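Local coordinates for protein putative aldehyde dehydrogenase (Burkholderia cenocepacia, PDB 4YWE) that probably oxidises aldehydes with NAD or NADP as electron acceptor, as other members of the aldehyde dehydrogenase family do, and binds calcium and magnesium ions, at residues F343-H357 / Q371-L385. Residues are numbered along the deposited sequence; the frame is centred on the assembly and turned at random.
Sequences FLSDAQHDGIPMAAH and QAPALLRDVPPSHRL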
ATOM      1  N   PHE A 343      13.724  41.210  17.919  1.00 23.92           N
ATOM      2  CA  PHE A 343      12.351  40.782  18.163  1.00 23.62           C
ATOM      3  C   PHE A 343      11.870  41.246  19.533  1.00 24.80           C
ATOM      4  O   PHE A 343      10.791  41.826  19.661  1.00 27.71           O
ATOM      5  CB  PHE A 343      12.229  39.259  18.063  1.00 22.51           C
ATOM      6  CG  PHE A 343      11.965  38.759  16.676  1.00 25.96           C
ATOM      7  CD1 PHE A 343      10.679  38.752  16.163  1.00 27.92           C
ATOM      8  CD2 PHE A 343      12.998  38.280  15.888  1.00 28.30           C
ATOM      9  CE1 PHE A 343      10.429  38.286  14.885  1.00 27.28           C
ATOM     10  CE2 PHE A 343      12.753  37.812  14.609  1.00 26.40           C
ATOM     11  CZ  PHE A 343      11.467  37.813  14.110  1.00 26.56           C
ATOM     12  N   LEU A 344      12.683  40.989  20.554  1.00 21.46           N
ATOM     13  CA  LEU A 344      12.324  41.318  21.930  1.00 23.12           C
ATOM     14  C   LEU A 344      12.243  42.824  22.160  1.00 23.17           C
ATOM     15  O   LEU A 344      11.387  43.297  22.908  1.00 20.44           O
ATOM     16  CB  LEU A 344      13.325  40.691  22.903  1.00 24.14           C
ATOM     17  CG  LEU A 344      13.384  39.161  22.901  1.00 23.79           C
ATOM     18  CD1 LEU A 344      14.424  38.654  23.888  1.00 23.76           C
ATOM     19  CD2 LEU A 344      12.015  38.573  23.211  1.00 21.90           C
ATOM     20  N   SER A 345      13.132  43.575  21.515  1.00 23.91           N
ATOM     21  CA  SER A 345      13.153  45.026  21.668  1.00 28.63           C
ATOM     22  C   SER A 345      11.956  45.671  20.977  1.00 27.28           C
ATOM     23  O   SER A 345      11.372  46.624  21.493  1.00 30.20           O
ATOM     24  CB  SER A 345      14.456  45.611  21.115  1.00 36.82           C
ATOM     25  OG  SER A 345      14.565  45.394  19.720  1.00 41.35           O
ATOM     26  N   ASP A 346      11.596  45.153  19.806  1.00 27.64           N
ATOM     27  CA  ASP A 346      10.427  45.644  19.083  1.00 27.63           C
ATOM     28  C   ASP A 346       9.151  45.370  19.868  1.00 25.44           C
ATOM     29  O   ASP A 346       8.246  46.203  19.912  1.00 24.14           O
ATOM     30  CB  ASP A 346      10.333  45.004  17.697  1.00 28.18           C
ATOM     31  CG  ASP A 346      11.372  45.539  16.733  1.00 30.50           C
ATOM     32  OD1 ASP A 346      11.854  46.672  16.945  1.00 31.84           O
ATOM     33  OD2 ASP A 346      11.701  44.829  15.761  1.00 31.38           O
ATOM     34  N   ALA A 347       9.087  44.195  20.487  1.00 23.99           N
ATOM     35  CA  ALA A 347       7.922  43.798  21.267  1.00 23.65           C
ATOM     36  C   ALA A 347       7.768  44.672  22.507  1.00 26.28           C
ATOM     37  O   ALA A 347       6.656  45.065  22.868  1.00 26.63           O
ATOM     38  CB  ALA A 347       8.025  42.334  21.661  1.00 20.52           C
ATOM     39  N   GLN A 348       8.889  44.975  23.155  1.00 29.69           N
ATOM     40  CA  GLN A 348       8.884  45.802  24.356  1.00 29.25           C
ATOM     41  C   GLN A 348       8.495  47.239  24.029  1.00 31.53           C
ATOM     42  O   GLN A 348       7.844  47.912  24.827  1.00 34.25           O
ATOM     43  CB  GLN A 348      10.255  45.770  25.035  1.00 33.08           C
ATOM     44  N   HIS A 349       8.898  47.704  22.851  1.00 32.65           N
ATOM     45  CA  HIS A 349       8.587  49.061  22.415  1.00 35.55           C
ATOM     46  C   HIS A 349       7.105  49.198  22.086  1.00 33.44           C
ATOM     47  O   HIS A 349       6.509  50.254  22.285  1.00 32.58           O
ATOM     48  CB  HIS A 349       9.439  49.440  21.201  1.00 38.81           C
ATOM     49  CG  HIS A 349       9.238  50.850  20.736  1.00 44.76           C
ATOM     50  ND1 HIS A 349       8.249  51.206  19.845  1.00 47.29           N
ATOM     51  CD2 HIS A 349       9.904  51.990  21.034  1.00 47.74           C
ATOM     52  CE1 HIS A 349       8.312  52.506  19.617  1.00 48.94           C
ATOM     53  NE2 HIS A 349       9.308  53.005  20.327  1.00 48.82           N
ATOM     54  N   ASP A 350       6.514  48.117  21.588  1.00 33.56           N
ATOM     55  CA  ASP A 350       5.108  48.122  21.198  1.00 31.54           C
ATOM     56  C   ASP A 350       4.193  47.802  22.376  1.00 28.54           C
ATOM     57  O   ASP A 350       2.978  47.700  22.217  1.00 31.65           O
ATOM     58  CB  ASP A 350       4.868  47.126  20.061  1.00 29.30           C
ATOM     59  CG  ASP A 350       5.646  47.475  18.808  1.00 29.60           C
ATOM     60  OD1 ASP A 350       5.911  48.674  18.587  1.00 27.84           O
ATOM     61  OD2 ASP A 350       5.997  46.550  18.045  1.00 32.43           O
ATOM     62  N   GLY A 351       4.780  47.643  23.556  1.00 25.86           N
ATOM     63  CA  GLY A 351       4.008  47.437  24.768  1.00 26.04           C
ATOM     64  C   GLY A 351       3.572  46.008  25.031  1.00 26.98           C
ATOM     65  O   GLY A 351       2.604  45.774  25.756  1.00 26.30           O
ATOM     66  N   ILE A 352       4.278  45.048  24.444  1.00 23.35           N
ATOM     67  CA  ILE A 352       4.001  43.643  24.713  1.00 23.69           C
ATOM     68  C   ILE A 352       4.707  43.236  25.999  1.00 26.65           C
ATOM     69  O   ILE A 352       5.937  43.238  26.065  1.00 30.09           O
ATOM     70  CB  ILE A 352       4.427  42.744  23.543  1.00 24.20           C
ATOM     71  CG1 ILE A 352       3.706  43.158  22.259  1.00 23.65           C
ATOM     72  CG2 ILE A 352       4.139  41.289  23.868  1.00 23.91           C
ATOM     73  CD1 ILE A 352       4.074  42.319  21.056  1.00 21.32           C
ATOM     74  N   PRO A 353       3.927  42.887  27.033  1.00 24.32           N
ATOM     75  CA  PRO A 353       4.490  42.551  28.344  1.00 24.47           C
ATOM     76  C   PRO A 353       5.281  41.247  28.331  1.00 22.44           C
ATOM     77  O   PRO A 353       4.806  40.242  27.803  1.00 25.04           O
ATOM     78  CB  PRO A 353       3.249  42.417  29.242  1.00 25.53           C
ATOM     79  CG  PRO A 353       2.121  43.029  28.465  1.00 26.20           C
ATOM     80  CD  PRO A 353       2.458  42.805  27.030  1.00 23.48           C
ATOM     81  N   MET A 354       6.479  41.271  28.903  1.00 22.84           N
ATOM     82  CA  MET A 354       7.239  40.047  29.104  1.00 25.78           C
ATOM     83  C   MET A 354       6.870  39.457  30.460  1.00 26.21           C
ATOM     84  O   MET A 354       7.304  39.952  31.500  1.00 28.16           O
ATOM     85  CB  MET A 354       8.743  40.310  29.016  1.00 29.43           C
ATOM     86  CG  MET A 354       9.600  39.077  29.259  1.00 30.54           C
ATOM     87  SD  MET A 354      11.358  39.388  29.013  1.00 31.92           S
ATOM     88  CE  MET A 354      11.408  39.667  27.244  1.00 29.29           C
ATOM     89  N   ALA A 355       6.054  38.407  30.437  1.00 25.87           N
ATOM     90  CA  ALA A 355       5.544  37.796  31.660  1.00 26.93           C
ATOM     91  C   ALA A 355       6.670  37.245  32.526  1.00 21.50           C
ATOM     92  O   ALA A 355       6.646  37.384  33.747  1.00 22.25           O
ATOM     93  CB  ALA A 355       4.551  36.691  31.322  1.00 20.66           C
ATOM     94  N   ALA A 356       7.655  36.624  31.886  1.00 20.98           N
ATOM     95  CA  ALA A 356       8.778  36.036  32.606  1.00 21.38           C
ATOM     96  C   ALA A 356       9.939  35.725  31.675  1.00 20.76           C
ATOM     97  O   ALA A 356       9.786  35.702  30.454  1.00 20.08           O
ATOM     98  CB  ALA A 356       8.341  34.776  33.327  1.00 21.26           C
ATOM     99  N   HIS A 357      11.103  35.483  32.265  1.00 21.17           N
ATOM    100  CA  HIS A 357      12.272  35.061  31.509  1.00 26.88           C
ATOM    101  C   HIS A 357      13.235  34.299  32.409  1.00 21.28           C
ATOM    102  O   HIS A 357      13.241  34.485  33.624  1.00 22.07           O
ATOM    103  CB  HIS A 357      12.975  36.263  30.870  1.00 20.99           C
ATOM    104  CG  HIS A 357      13.567  37.218  31.860  1.00 22.00           C
ATOM    105  ND1 HIS A 357      14.765  36.980  32.499  1.00 22.57           N
ATOM    106  CD2 HIS A 357      13.129  38.415  32.315  1.00 27.55           C
ATOM    107  CE1 HIS A 357      15.036  37.988  33.309  1.00 23.49           C
ATOM    108  NE2 HIS A 357      14.059  38.872  33.215  1.00 23.53           N
ATOM    109  N   GLN A 371      21.188  33.730  25.527  1.00 26.38           N
ATOM    110  CA  GLN A 371      19.883  34.375  25.509  1.00 27.08           C
ATOM    111  C   GLN A 371      18.895  33.578  26.351  1.00 26.83           C
ATOM    112  O   GLN A 371      18.574  32.432  26.030  1.00 26.65           O
ATOM    113  CB  GLN A 371      19.368  34.516  24.075  1.00 25.15           C
ATOM    114  CG  GLN A 371      17.920  34.967  23.978  1.00 25.93           C
ATOM    115  CD  GLN A 371      17.700  36.355  24.545  1.00 28.53           C
ATOM    116  OE1 GLN A 371      18.201  37.343  24.010  1.00 30.30           O
ATOM    117  NE2 GLN A 371      16.952  36.436  25.638  1.00 31.30           N
ATOM    118  N   ALA A 372      18.422  34.185  27.432  1.00 27.93           N
ATOM    119  CA  ALA A 372      17.472  33.531  28.322  1.00 27.31           C
ATOM    120  C   ALA A 372      16.118  33.372  27.642  1.00 22.79           C
ATOM    121  O   ALA A 372      15.686  34.258  26.905  1.00 23.34           O
ATOM    122  CB  ALA A 372      17.329  34.318  29.613  1.00 30.09           C
ATOM    123  N   PRO A 373      15.450  32.232  27.879  1.00 18.75           N
ATOM    124  CA  PRO A 373      14.102  32.010  27.347  1.00 21.27           C
ATOM    125  C   PRO A 373      13.130  33.079  27.824  1.00 25.04           C
ATOM    126  O   PRO A 373      13.173  33.459  28.992  1.00 28.25           O
ATOM    127  CB  PRO A 373      13.727  30.634  27.903  1.00 20.53           C
ATOM    128  CG  PRO A 373      15.034  29.960  28.145  1.00 21.46           C
ATOM    129  CD  PRO A 373      15.952  31.054  28.603  1.00 20.33           C
ATOM    130  N   ALA A 374      12.274  33.561  26.930  1.00 25.59           N
ATOM    131  CA  ALA A 374      11.382  34.664  27.257  1.00 23.41           C
ATOM    132  C   ALA A 374       9.923  34.301  27.016  1.00 19.77           C
ATOM    133  O   ALA A 374       9.576  33.723  25.987  1.00 19.88           O
ATOM    134  CB  ALA A 374      11.757  35.899  26.452  1.00 22.99           C
ATOM    135  N   LEU A 375       9.074  34.648  27.978  1.00 20.07           N
ATOM    136  CA  LEU A 375       7.638  34.435  27.852  1.00 20.96           C
ATOM    137  C   LEU A 375       6.908  35.767  27.749  1.00 23.11           C
ATOM    138  O   LEU A 375       6.894  36.550  28.699  1.00 24.65           O
ATOM    139  CB  LEU A 375       7.102  33.641  29.042  1.00 22.63           C
ATOM    140  CG  LEU A 375       5.577  33.530  29.118  1.00 18.52           C
ATOM    141  CD1 LEU A 375       5.032  32.683  27.975  1.00 17.75           C
ATOM    142  CD2 LEU A 375       5.148  32.971  30.461  1.00 19.07           C
ATOM    143  N   LEU A 376       6.303  36.021  26.593  1.00 23.31           N
ATOM    144  CA  LEU A 376       5.545  37.249  26.388  1.00 18.51           C
ATOM    145  C   LEU A 376       4.055  36.946  26.272  1.00 18.41           C
ATOM    146  O   LEU A 376       3.661  35.909  25.736  1.00 21.71           O
ATOM    147  CB  LEU A 376       6.037  37.994  25.144  1.00 22.87           C
ATOM    148  CG  LEU A 376       7.407  38.670  25.265  1.00 26.79           C
ATOM    149  CD1 LEU A 376       8.544  37.691  24.995  1.00 29.13           C
ATOM    150  CD2 LEU A 376       7.499  39.875  24.344  1.00 26.77           C
ATOM    151  N   ARG A 377       3.232  37.859  26.777  1.00 19.02           N
ATOM    152  CA  ARG A 377       1.794  37.639  26.845  1.00 19.11           C
ATOM    153  C   ARG A 377       1.015  38.711  26.095  1.00 22.28           C
ATOM    154  O   ARG A 377       1.555  39.768  25.767  1.00 21.03           O
ATOM    155  CB  ARG A 377       1.335  37.598  28.303  1.00 22.99           C
ATOM    156  CG  ARG A 377       1.709  38.840  29.098  1.00 26.38           C
ATOM    157  CD  ARG A 377       0.959  38.894  30.415  1.00 26.39           C
ATOM    158  NE  ARG A 377      -0.484  38.898  30.203  1.00 27.52           N
ATOM    159  CZ  ARG A 377      -1.370  38.468  31.095  1.00 29.03           C
ATOM    160  NH1 ARG A 377      -0.959  37.994  32.263  1.00 31.52           N
ATOM    161  NH2 ARG A 377      -2.665  38.509  30.817  1.00 27.73           N
ATOM    162  N   ASP A 378      -0.259  38.423  25.835  1.00 23.19           N
ATOM    163  CA  ASP A 378      -1.168  39.356  25.173  1.00 22.58           C
ATOM    164  C   ASP A 378      -0.625  39.786  23.817  1.00 19.25           C
ATOM    165  O   ASP A 378      -0.842  40.914  23.378  1.00 21.17           O
ATOM    166  CB  ASP A 378      -1.417  40.581  26.057  1.00 26.00           C
ATOM    167  CG  ASP A 378      -1.894  40.207  27.447  1.00 25.75           C
ATOM    168  OD1 ASP A 378      -2.764  39.318  27.561  1.00 25.53           O
ATOM    169  OD2 ASP A 378      -1.391  40.794  28.427  1.00 26.72           O
ATOM    170  N   VAL A 379       0.088  38.876  23.162  1.00 19.87           N
ATOM    171  CA  VAL A 379       0.695  39.154  21.868  1.00 20.27           C
ATOM    172  C   VAL A 379      -0.377  39.283  20.795  1.00 24.24           C
ATOM    173  O   VAL A 379      -1.149  38.351  20.571  1.00 17.77           O
ATOM    174  CB  VAL A 379       1.709  38.063  21.486  1.00 19.60           C
ATOM    175  CG1 VAL A 379       2.343  38.377  20.141  1.00 20.00           C
ATOM    176  CG2 VAL A 379       2.775  37.922  22.566  1.00 17.79           C
ATOM    177  N   PRO A 380      -0.433  40.446  20.129  1.00 23.20           N
ATOM    178  CA  PRO A 380      -1.353  40.621  19.001  1.00 20.14           C
ATOM    179  C   PRO A 380      -1.058  39.615  17.897  1.00 22.47           C
ATOM    180  O   PRO A 380       0.106  39.435  17.541  1.00 24.94           O
ATOM    181  CB  PRO A 380      -1.074  42.053  18.531  1.00 19.94           C
ATOM    182  CG  PRO A 380      -0.453  42.733  19.711  1.00 21.40           C
ATOM    183  CD  PRO A 380       0.340  41.667  20.409  1.00 21.58           C
ATOM    184  N   PRO A 381      -2.099  38.953  17.371  1.00 23.53           N
ATOM    185  CA  PRO A 381      -1.935  37.935  16.328  1.00 21.63           C
ATOM    186  C   PRO A 381      -1.224  38.474  15.091  1.00 19.29           C
ATOM    187  O   PRO A 381      -0.454  37.754  14.456  1.00 18.94           O
ATOM    188  CB  PRO A 381      -3.376  37.539  15.994  1.00 26.29           C
ATOM    189  CG  PRO A 381      -4.163  37.897  17.211  1.00 27.55           C
ATOM    190  CD  PRO A 381      -3.507  39.121  17.768  1.00 26.10           C
ATOM    191  N   SER A 382      -1.479  39.738  14.765  1.00 19.00           N
ATOM    192  CA  SER A 382      -0.928  40.346  13.560  1.00 19.89           C
ATOM    193  C   SER A 382       0.462  40.925  13.790  1.00 23.57           C
ATOM    194  O   SER A 382       1.113  41.382  12.851  1.00 27.88           O
ATOM    195  CB  SER A 382      -1.866  41.439  13.044  1.00 18.16           C
ATOM    196  OG  SER A 382      -2.028  42.460  14.012  1.00 19.34           O
ATOM    197  N   HIS A 383       0.918  40.909  15.039  1.00 24.04           N
ATOM    198  CA  HIS A 383       2.235  41.444  15.364  1.00 23.00           C
ATOM    199  C   HIS A 383       3.330  40.528  14.817  1.00 21.27           C
ATOM    200  O   HIS A 383       3.140  39.315  14.710  1.00 16.34           O
ATOM    201  CB  HIS A 383       2.392  41.623  16.877  1.00 22.94           C
ATOM    202  CG  HIS A 383       3.595  42.424  17.267  1.00 22.44           C
ATOM    203  ND1 HIS A 383       4.832  41.855  17.482  1.00 17.95           N
ATOM    204  CD2 HIS A 383       3.753  43.753  17.475  1.00 22.01           C
ATOM    205  CE1 HIS A 383       5.699  42.796  17.808  1.00 20.88           C
ATOM    206  NE2 HIS A 383       5.069  43.957  17.811  1.00 24.03           N
ATOM    207  N   ARG A 384       4.470  41.121  14.472  1.00 20.31           N
ATOM    208  CA  ARG A 384       5.597  40.389  13.896  1.00 20.83           C
ATOM    209  C   ARG A 384       6.073  39.253  14.803  1.00 21.42           C
ATOM    210  O   ARG A 384       6.546  38.221  14.325  1.00 21.79           O
ATOM    211  CB  ARG A 384       6.751  41.354  13.602  1.00 23.44           C
ATOM    212  CG  ARG A 384       8.035  40.690  13.130  1.00 23.58           C
ATOM    213  CD  ARG A 384       9.036  41.715  12.622  1.00 26.85           C
ATOM    214  NE  ARG A 384      10.243  41.086  12.090  1.00 32.68           N
ATOM    215  CZ  ARG A 384      11.357  40.893  12.788  1.00 39.70           C
ATOM    216  NH1 ARG A 384      11.426  41.282  14.054  1.00 40.80           N
ATOM    217  NH2 ARG A 384      12.403  40.309  12.220  1.00 42.27           N
ATOM    218  N   LEU A 385       5.935  39.443  16.111  1.00 19.96           N
ATOM    219  CA  LEU A 385       6.334  38.428  17.081  1.00 21.07           C
ATOM    220  C   LEU A 385       5.521  37.145  16.915  1.00 20.04           C
ATOM    221  O   LEU A 385       6.020  36.049  17.167  1.00 20.27           O
ATOM    222  CB  LEU A 385       6.183  38.964  18.507  1.00 21.76           C
ATOM    223  CG  LEU A 385       6.673  38.053  19.636  1.00 21.95           C
ATOM    224  CD1 LEU A 385       8.173  37.825  19.527  1.00 22.21           C
ATOM    225  CD2 LEU A 385       6.312  38.626  20.997  1.00 17.33           C
TER
HETATM  226  O   HOH W   1      10.039  42.557  15.575  1.00 34.30           O
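His-383 and Asp-350 illustrate how one imidazole can tie two helix ends together. His-383 NE2 donates to Asp-350 OD2 at 2.8 Å, nearly in the ring plane and onto the anti lone pair, while ND1, as N-cap acceptor, takes the N-H of Leu-385. With both nitrogens engaged the ring's rotation is fixed, and Ile-352 CD1 sits over the centre of one face in a CH-pi contact, 3.6 Å from the ring centroid.

A cation-pi stack forms at Arg-384, whose chain runs extended from CG to NE and lays its guanidinium flat on Phe-343, the planes 12° apart and CZ 3.7 Å from the ring centroid. Asp-346 adds a long, purely electrostatic salt bridge from out of the guanidinium plane; Glu-388 pairs with NE.

Among apolar groups, Leu-376 divides its methyls: CD2 lies 3.7 Å from Ala-347 CB and equally close to Ile-352 CG2, whereas CD1 meets Leu-344 and Met-354.

Backbone bonds join strands 354-357 and 374-376 antiparallel, with a classic beta bulge where Ala-355 and Ala-356 both face Leu-375 O; Ala-356 N gives the straighter bond, Ala-355 N a weak one.

Helix 334-349 is thus held against the strand pair that follows it, in the mixed sheet of the family's catalytic domain. Asp-350 would probably polarise His-383, while Asp-346, with Glu-388, would help to balance Arg-384; both aspartates are calcium ligands in a crystal structure of this protein, though this chain carries no ion there.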